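Probable glutaredoxin ssr2061 (Synechocystis sp., PDB 4MJE) probably acts as a glutathione-disulfide oxidoreductase, using electrons passed from NADPH through glutathione reductase to reduce small disulfides and proteins. Local coordinates at residues E19-S24 and Q70-D75; A13-I18 and G40-E45; R61-R66 and D75-G80. The protein carries 1 engineered substitution. All coordinates share one frame; numbering follows the deposited sequence.

In the fold
Contacts 1 and 2 share strand 18-22: contact 1 pairs it with strand 70-73, contact 2 brings its entry beside the start of strand 44-47. Contact 1 is the core of the three, with four backbone hydrogen bonds, an isoleucine pair on one face of the sheet and an aromatic pair beside a charged residue on the other. Contacts 2 and 3 lie at the surface, about 17 Å apart between centres, and rely more on water. Contact 3 sets the turn after helix 52-61 against strand 76-79, the sheet neighbour of strand 70-73, through a histidine ring, with a long salt bridge beside it. Asp75 serves contacts 1 and 3, and its salt bridge to Lys17 reaches contact 2.

Contact 1: residues E19-S24 and Q70-D75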
# COMPACT_ATOMS: atom_id res chain seq x y z
N GLU A 19 -2.26 -0.29 1.85
CA GLU A 19 -1.94 0.51 3.03
C GLU A 19 -0.47 0.89 3.01
O GLU A 19 0.39 0.06 2.70
CB GLU A 19 -2.18 -0.28 4.32
CG GLU A 19 -3.59 -0.80 4.48
CD GLU A 19 -3.66 -1.87 5.55
OE1 GLU A 19 -4.00 -1.56 6.71
OE2 GLU A 19 -3.35 -3.04 5.23
N ILE A 20 -0.20 2.14 3.36
CA ILE A 20 1.18 2.58 3.53
C ILE A 20 1.32 3.44 4.77
O ILE A 20 0.56 4.40 4.95
CB ILE A 20 1.71 3.33 2.27
CG1 ILE A 20 3.18 3.69 2.47
CG2 ILE A 20 0.86 4.56 1.92
CD1 ILE A 20 3.87 4.22 1.25
N TYR A 21 2.24 3.05 5.65
CA TYR A 21 2.59 3.81 6.84
C TYR A 21 3.75 4.75 6.51
O TYR A 21 4.75 4.34 5.90
CB TYR A 21 3.03 2.91 8.00
CG TYR A 21 2.05 1.89 8.52
CD1 TYR A 21 1.47 2.03 9.78
CD2 TYR A 21 1.79 0.72 7.81
CE1 TYR A 21 0.62 1.05 10.28
CE2 TYR A 21 0.95 -0.25 8.32
CZ TYR A 21 0.38 -0.08 9.54
OH TYR A 21 -0.43 -1.07 10.04
N THR A 22 3.62 6.01 6.91
CA THR A 22 4.59 7.02 6.51
C THR A 22 4.87 8.03 7.62
O THR A 22 4.10 8.19 8.56
CB THR A 22 4.06 7.87 5.35
OG1 THR A 22 2.92 8.58 5.81
CG2 THR A 22 3.68 7.05 4.15
N TRP A 23 6.00 8.74 7.46
CA TRP A 23 6.11 10.11 7.92
C TRP A 23 6.00 10.98 6.67
O TRP A 23 6.58 10.67 5.64
CB TRP A 23 7.42 10.36 8.68
CG TRP A 23 7.35 10.05 10.13
CD1 TRP A 23 6.41 9.28 10.75
CD2 TRP A 23 8.24 10.51 11.16
NE1 TRP A 23 6.66 9.24 12.11
CE2 TRP A 23 7.77 9.99 12.38
CE3 TRP A 23 9.39 11.32 11.16
CZ2 TRP A 23 8.41 10.25 13.59
CZ3 TRP A 23 10.03 11.55 12.37
CH2 TRP A 23 9.54 11.02 13.56
N SER A 24 5.22 12.06 6.77
CA SER A 24 4.88 12.89 5.62
C SER A 24 6.11 13.44 4.92
O SER A 24 6.13 13.61 3.69
CB SER A 24 3.98 14.05 6.05
OG SER A 24 4.61 14.86 7.00
N GLN A 70 6.22 1.43 5.42
CA GLN A 70 5.86 0.01 5.35
C GLN A 70 4.55 -0.11 4.56
O GLN A 70 3.60 0.63 4.82
CB GLN A 70 5.70 -0.63 6.74
CG GLN A 70 6.97 -0.58 7.60
CD GLN A 70 8.08 -1.41 7.03
OE1 GLN A 70 7.85 -2.31 6.22
NE2 GLN A 70 9.31 -1.11 7.44
N ILE A 71 4.54 -1.02 3.60
CA ILE A 71 3.45 -1.18 2.66
C ILE A 71 2.85 -2.56 2.77
O ILE A 71 3.57 -3.53 2.86
CB ILE A 71 3.97 -0.94 1.22
CG1 ILE A 71 4.49 0.49 1.09
CG2 ILE A 71 2.89 -1.21 0.18
CD1 ILE A 71 5.58 0.64 0.08
N PHE A 72 1.52 -2.60 2.75
CA PHE A 72 0.72 -3.83 2.77
C PHE A 72 -0.26 -3.80 1.60
O PHE A 72 -0.88 -2.79 1.33
CB PHE A 72 -0.05 -3.97 4.10
CG PHE A 72 0.85 -4.16 5.30
CD1 PHE A 72 1.54 -3.08 5.83
CD2 PHE A 72 1.03 -5.41 5.88
CE1 PHE A 72 2.39 -3.25 6.92
CE2 PHE A 72 1.87 -5.55 6.99
CZ PHE A 72 2.55 -4.47 7.47
N ILE A 73 -0.42 -4.95 0.96
CA ILE A 73 -1.42 -5.12 -0.09
C ILE A 73 -2.20 -6.39 0.22
O ILE A 73 -1.60 -7.45 0.37
CB ILE A 73 -0.79 -5.21 -1.49
CG1 ILE A 73 -0.04 -3.93 -1.84
CG2 ILE A 73 -1.86 -5.48 -2.57
CD1 ILE A 73 0.78 -4.04 -3.11
N ASP A 74 -3.52 -6.27 0.32
CA ASP A 74 -4.39 -7.37 0.72
C ASP A 74 -3.86 -8.11 1.93
O ASP A 74 -3.85 -9.33 2.01
CB ASP A 74 -4.65 -8.31 -0.44
CG ASP A 74 -5.58 -7.71 -1.46
OD1 ASP A 74 -6.31 -6.75 -1.08
OD2 ASP A 74 -5.58 -8.17 -2.62
N ASP A 75 -3.41 -7.30 2.88
CA ASP A 75 -2.98 -7.73 4.20
C ASP A 75 -1.61 -8.38 4.22
O ASP A 75 -1.12 -8.73 5.29
CB ASP A 75 -4.04 -8.61 4.90
CG ASP A 75 -5.26 -7.83 5.31
OD1 ASP A 75 -5.13 -6.65 5.68
OD2 ASP A 75 -6.37 -8.40 5.25
O HOH W 1 -3.27 -4.49 2.93
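Glu19 starts the pairing with both backbone groups. Glu19 N donates to Phe72 O at 2.9 Å and Glu19 O accepts from Phe72 N at 2.9 Å, each bond nearly straight at 170°, making this an antiparallel hydrogen-bonded pair. The side chain rises on the face that carries Phe72, with CG beside the backbone N and the chain extended beyond it, so that Glu19 OE2 comes 3.6 Å from Phe72 CB. Glu19 OE2 lies 4.1 Å from Asp75 OD1, a meeting of like charges probably eased by salt bridges from Arg61 to Glu19 and from Lys17 to Asp75, while Tyr46 OH holds OE1. A water donates to Glu19 OE2 and accepts from Asp75 N. Ile20 turns to the other face, opposite Ile71 in a non-hydrogen-bonded pair; the two side chains lie alongside, pointing the same way, with their CG1 atoms 3.7 Å apart. Ala32, Leu33 and Leu36 of helix 27-39 cover Ile20. At Tyr21 the hydrogen bonds resume: N to Gln70 O is 2.9 Å, but the return bond from Gln70 N to Tyr21 O is longer, 3.3 Å, and bent to 150°. Gln70 O lies in plane at the edge of the tyrosine ring. On the face of the sheet that carries Glu19, Tyr21 CE2 meets Phe72 CE1 at 3.6 Å, the rings crossing obliquely with planes 65° apart, and Tyr21 OH is hydrogen-bonded to Arg61 NH1. Such a central antiparallel pair within a four-stranded mixed sheet belongs to the thioredoxin fold, whose Cys-x-x-Cys lies just beyond strand 18-22, at the start of helix 27-39.

Contact 2: residues A13-I18 and G40-E45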
# COMPACT_ATOMS: atom_id res chain seq x y z
N ALA A 13 -19.41 -5.89 -3.98
CA ALA A 13 -18.26 -5.29 -4.65
C ALA A 13 -17.17 -4.91 -3.66
O ALA A 13 -17.38 -4.06 -2.79
CB ALA A 13 -18.69 -4.08 -5.44
N VAL A 14 -16.00 -5.54 -3.79
CA VAL A 14 -14.83 -5.24 -2.96
C VAL A 14 -13.62 -4.98 -3.87
O VAL A 14 -13.71 -5.16 -5.08
CB VAL A 14 -14.58 -6.40 -1.95
CG1 VAL A 14 -14.20 -7.69 -2.69
CG2 VAL A 14 -13.54 -6.04 -0.87
N SER A 15 -12.51 -4.52 -3.30
CA SER A 15 -11.31 -4.22 -4.08
C SER A 15 -10.04 -4.37 -3.25
O SER A 15 -10.10 -4.68 -2.06
CB SER A 15 -11.38 -2.79 -4.61
OG SER A 15 -11.52 -1.87 -3.54
N ALA A 16 -8.89 -4.15 -3.89
CA ALA A 16 -7.60 -4.27 -3.23
C ALA A 16 -7.54 -3.33 -2.03
O ALA A 16 -7.98 -2.19 -2.08
CB ALA A 16 -6.46 -3.95 -4.20
N LYS A 17 -7.00 -3.86 -0.94
CA LYS A 17 -6.73 -3.09 0.27
C LYS A 17 -5.24 -2.73 0.26
O LYS A 17 -4.38 -3.61 0.42
CB LYS A 17 -7.12 -3.95 1.47
CG LYS A 17 -6.94 -3.29 2.81
CD LYS A 17 -7.09 -4.32 3.92
CE LYS A 17 -6.86 -3.72 5.28
NZ LYS A 17 -6.90 -4.77 6.33
N ILE A 18 -4.93 -1.46 0.04
CA ILE A 18 -3.56 -0.99 -0.08
C ILE A 18 -3.29 0.00 1.04
O ILE A 18 -4.00 0.99 1.19
CB ILE A 18 -3.30 -0.34 -1.44
CG1 ILE A 18 -3.61 -1.34 -2.57
CG2 ILE A 18 -1.86 0.14 -1.54
CD1 ILE A 18 -3.66 -0.75 -3.96
N GLY A 40 -2.37 5.26 -9.88
CA GLY A 40 -3.77 5.66 -9.97
C GLY A 40 -4.69 4.85 -9.07
O GLY A 40 -5.91 5.02 -9.12
N VAL A 41 -4.12 3.99 -8.24
CA VAL A 41 -4.90 3.13 -7.35
C VAL A 41 -5.39 3.89 -6.13
O VAL A 41 -4.83 4.91 -5.72
CB VAL A 41 -4.04 1.92 -6.90
CG1 VAL A 41 -3.64 1.08 -8.11
CG2 VAL A 41 -2.81 2.40 -6.09
N GLU A 42 -6.47 3.38 -5.58
CA GLU A 42 -7.01 3.89 -4.34
C GLU A 42 -6.24 3.26 -3.19
O GLU A 42 -6.06 2.03 -3.17
CB GLU A 42 -8.48 3.47 -4.27
CG GLU A 42 -9.17 3.76 -2.97
CD GLU A 42 -10.48 3.01 -2.82
OE1 GLU A 42 -10.70 2.00 -3.53
OE2 GLU A 42 -11.31 3.44 -1.99
N PHE A 43 -5.77 4.06 -2.25
CA PHE A 43 -4.98 3.53 -1.15
C PHE A 43 -5.13 4.38 0.11
O PHE A 43 -5.54 5.55 0.05
CB PHE A 43 -3.50 3.33 -1.54
CG PHE A 43 -2.73 4.60 -1.75
CD1 PHE A 43 -1.96 5.14 -0.72
CD2 PHE A 43 -2.71 5.23 -2.99
CE1 PHE A 43 -1.23 6.28 -0.92
CE2 PHE A 43 -1.98 6.38 -3.18
CZ PHE A 43 -1.23 6.90 -2.15
N GLN A 44 -4.80 3.79 1.25
CA GLN A 44 -4.90 4.43 2.56
C GLN A 44 -3.49 4.69 3.09
O GLN A 44 -2.66 3.77 3.14
CB GLN A 44 -5.68 3.52 3.52
CG GLN A 44 -6.20 4.21 4.76
CD GLN A 44 -7.33 5.16 4.48
OE1 GLN A 44 -7.90 5.17 3.38
NE2 GLN A 44 -7.70 5.96 5.48
N GLU A 45 -3.23 5.93 3.46
CA GLU A 45 -1.95 6.30 4.04
C GLU A 45 -2.13 6.54 5.53
O GLU A 45 -2.95 7.35 5.95
CB GLU A 45 -1.41 7.58 3.39
CG GLU A 45 -0.16 8.13 4.08
CD GLU A 45 0.29 9.48 3.58
OE1 GLU A 45 -0.42 10.15 2.79
OE2 GLU A 45 1.40 9.90 3.99
O HOH W 2 -9.75 0.16 -5.40
O HOH W 3 -10.70 -0.20 -1.46
O HOH W 4 -6.94 0.30 -1.14
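Ile18 carries most of this contact, through its backbone oxygen and both branches of its side chain. Gln44 N donates to Ile18 O at 2.9 Å, almost straight at 174° and in the carbonyl plane. Ile18 CG2, anti to the backbone N, rests 3.6 Å from Phe43 CB. The other branch runs beside the backbone N and ends in Ile18 CD1, 3.9 Å from Val41 CG2, the two side chains crossing at about a right angle; the same CD1 is 3.8 Å from Glu42 O. Next to the direct bond, a water links the two backbones: it accepts from Ile18 N and donates to Glu42 O and to Ala16 O. Farther out, Ser15 OG and Glu42 OE1 stand 4.0 Å apart and are joined through two more waters, some of whose bonds are weak. Two helices touch these residues. Phe43 CG occupies the crowded place between its backbone N and carbonyl carbon (chi1 69°), and the ring leads away from Ile18 to Leu33, Leu36 and Lys37 of helix 27-39. Leu97 of helix 93-97 touches both Ile18 and Val41. Gln44 also bonds to the backbone of Ile20, so Ile18 stands where parallel pairing of strands 18-22 and 44-47 begins. The Ile18 end, with its direct bond and apolar packing, is therefore probably held more firmly than the Ser15-Glu42 end, where water spans the diverging backbones.

Contact 3: residues R61-R66 and D75-G80; sequences RANGKR and DQHIGG
The imidazole of His77 is met from two directions, over a face and at its rim. CG anti to the backbone N brings the His77 ring under Ala62: Ala62 CA sits 3.9 Å from the ring centroid, 17° off the normal, in a CH-pi contact, while Ala62 CB is 3.6 Å from His77 NE2. At the rim, His77 ND1 donates to Asn63 OD1 at 3.3 Å, a long bond bent to 148°; OD1 lies near the ring plane, but the donor stands above the amide plane, which is turned 56° from the ring. A water touches both ND1 and OD1. A type I' turn from Ala62 to Lys65 presents Asn63. Phe72 stacks with the histidine ring and Gln70 OE1 is hydrogen-bonded to NE2. An alanine at His77 would probably loosen the turn against strand 76-79, losing the face under Ala62 and the bonds to Asn63 and Gln70. Arg61 NH2 forms a long salt bridge of 3.7 Å to Asp75 OD1, whose closer partner is Lys17; Arg61 is also hydrogen-bonded to Tyr21 OH through NH1 and salt-bridged to Glu19 through NH2. Side-chain amide oxygens near both ring nitrogens may favour a charged imidazole, though the long ND1 bond makes this tentative.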
# COMPACT_ATOMS: atom_id res chain seq x y z
N ARG A 61 2.88 -5.52 12.90
CA ARG A 61 2.50 -6.13 11.62
C ARG A 61 3.65 -6.30 10.65
O ARG A 61 3.55 -7.10 9.71
CB ARG A 61 1.50 -5.25 10.88
CG ARG A 61 0.10 -5.32 11.33
CD ARG A 61 -0.71 -4.36 10.48
NE ARG A 61 -1.26 -4.92 9.25
CZ ARG A 61 -1.77 -4.20 8.26
NH1 ARG A 61 -1.73 -2.87 8.31
NH2 ARG A 61 -2.31 -4.77 7.21
N ALA A 62 4.68 -5.49 10.80
CA ALA A 62 5.74 -5.43 9.81
C ALA A 62 7.02 -6.13 10.31
O ALA A 62 8.11 -5.60 10.15
CB ALA A 62 6.03 -3.97 9.46
N ASN A 63 6.87 -7.30 10.92
CA ASN A 63 8.01 -8.12 11.36
C ASN A 63 8.90 -7.41 12.37
O ASN A 63 10.10 -7.68 12.46
CB ASN A 63 8.87 -8.55 10.17
CG ASN A 63 8.11 -9.43 9.23
OD1 ASN A 63 8.04 -9.16 8.03
ND2 ASN A 63 7.53 -10.50 9.77
N GLY A 64 8.31 -6.53 13.15
CA GLY A 64 9.05 -5.77 14.12
C GLY A 64 9.79 -4.55 13.57
O GLY A 64 10.46 -3.86 14.33
N LYS A 65 9.69 -4.31 12.26
CA LYS A 65 10.40 -3.19 11.63
C LYS A 65 9.73 -1.87 11.97
O LYS A 65 8.50 -1.75 11.92
CB LYS A 65 10.48 -3.35 10.10
CG LYS A 65 11.23 -4.63 9.59
CD LYS A 65 12.55 -4.95 10.35
CE LYS A 65 13.15 -6.27 9.88
NZ LYS A 65 12.89 -7.43 10.79
N ARG A 66 10.55 -0.88 12.28
CA ARG A 66 10.09 0.49 12.52
C ARG A 66 10.60 1.44 11.44
O ARG A 66 10.33 2.65 11.50
CB ARG A 66 10.53 0.97 13.89
CG ARG A 66 9.86 0.21 15.01
CD ARG A 66 10.37 0.63 16.36
NE ARG A 66 9.71 -0.15 17.40
CZ ARG A 66 10.11 -1.35 17.81
NH1 ARG A 66 11.21 -1.92 17.32
NH2 ARG A 66 9.42 -1.99 18.75
N ASP A 75 -3.41 -7.30 2.88
CA ASP A 75 -2.98 -7.73 4.20
C ASP A 75 -1.61 -8.38 4.22
O ASP A 75 -1.12 -8.73 5.29
CB ASP A 75 -4.04 -8.61 4.90
CG ASP A 75 -5.26 -7.83 5.31
OD1 ASP A 75 -5.13 -6.65 5.68
OD2 ASP A 75 -6.37 -8.40 5.25
N GLN A 76 -0.98 -8.51 3.06
CA GLN A 76 0.38 -9.03 3.01
C GLN A 76 1.41 -7.91 3.11
O GLN A 76 1.31 -6.90 2.42
CB GLN A 76 0.60 -9.78 1.70
CG GLN A 76 1.99 -10.38 1.62
CD GLN A 76 2.25 -11.08 0.31
OE1 GLN A 76 1.74 -10.68 -0.74
NE2 GLN A 76 3.03 -12.15 0.37
N HIS A 77 2.41 -8.09 3.96
CA HIS A 77 3.50 -7.15 4.08
C HIS A 77 4.39 -7.22 2.84
O HIS A 77 5.00 -8.24 2.56
CB HIS A 77 4.32 -7.49 5.32
CG HIS A 77 5.37 -6.49 5.64
ND1 HIS A 77 6.57 -6.82 6.23
CD2 HIS A 77 5.40 -5.15 5.46
CE1 HIS A 77 7.29 -5.73 6.40
NE2 HIS A 77 6.60 -4.70 5.94
N ILE A 78 4.45 -6.13 2.10
CA ILE A 78 5.27 -6.02 0.89
C ILE A 78 6.68 -5.52 1.22
O ILE A 78 7.66 -5.95 0.61
CB ILE A 78 4.60 -5.08 -0.13
CG1 ILE A 78 3.17 -5.54 -0.41
CG2 ILE A 78 5.42 -4.99 -1.42
CD1 ILE A 78 3.06 -6.97 -0.92
N GLY A 79 6.78 -4.64 2.20
CA GLY A 79 8.06 -4.09 2.58
C GLY A 79 8.06 -2.59 2.49
O GLY A 79 7.05 -1.93 2.74
N GLY A 80 9.21 -2.05 2.10
CA GLY A 80 9.44 -0.62 2.08
C GLY A 80 9.48 -0.03 0.70
O GLY A 80 8.98 -0.61 -0.26
O HOH W 5 -1.99 -7.60 7.80
O HOH W 6 7.88 -8.96 5.31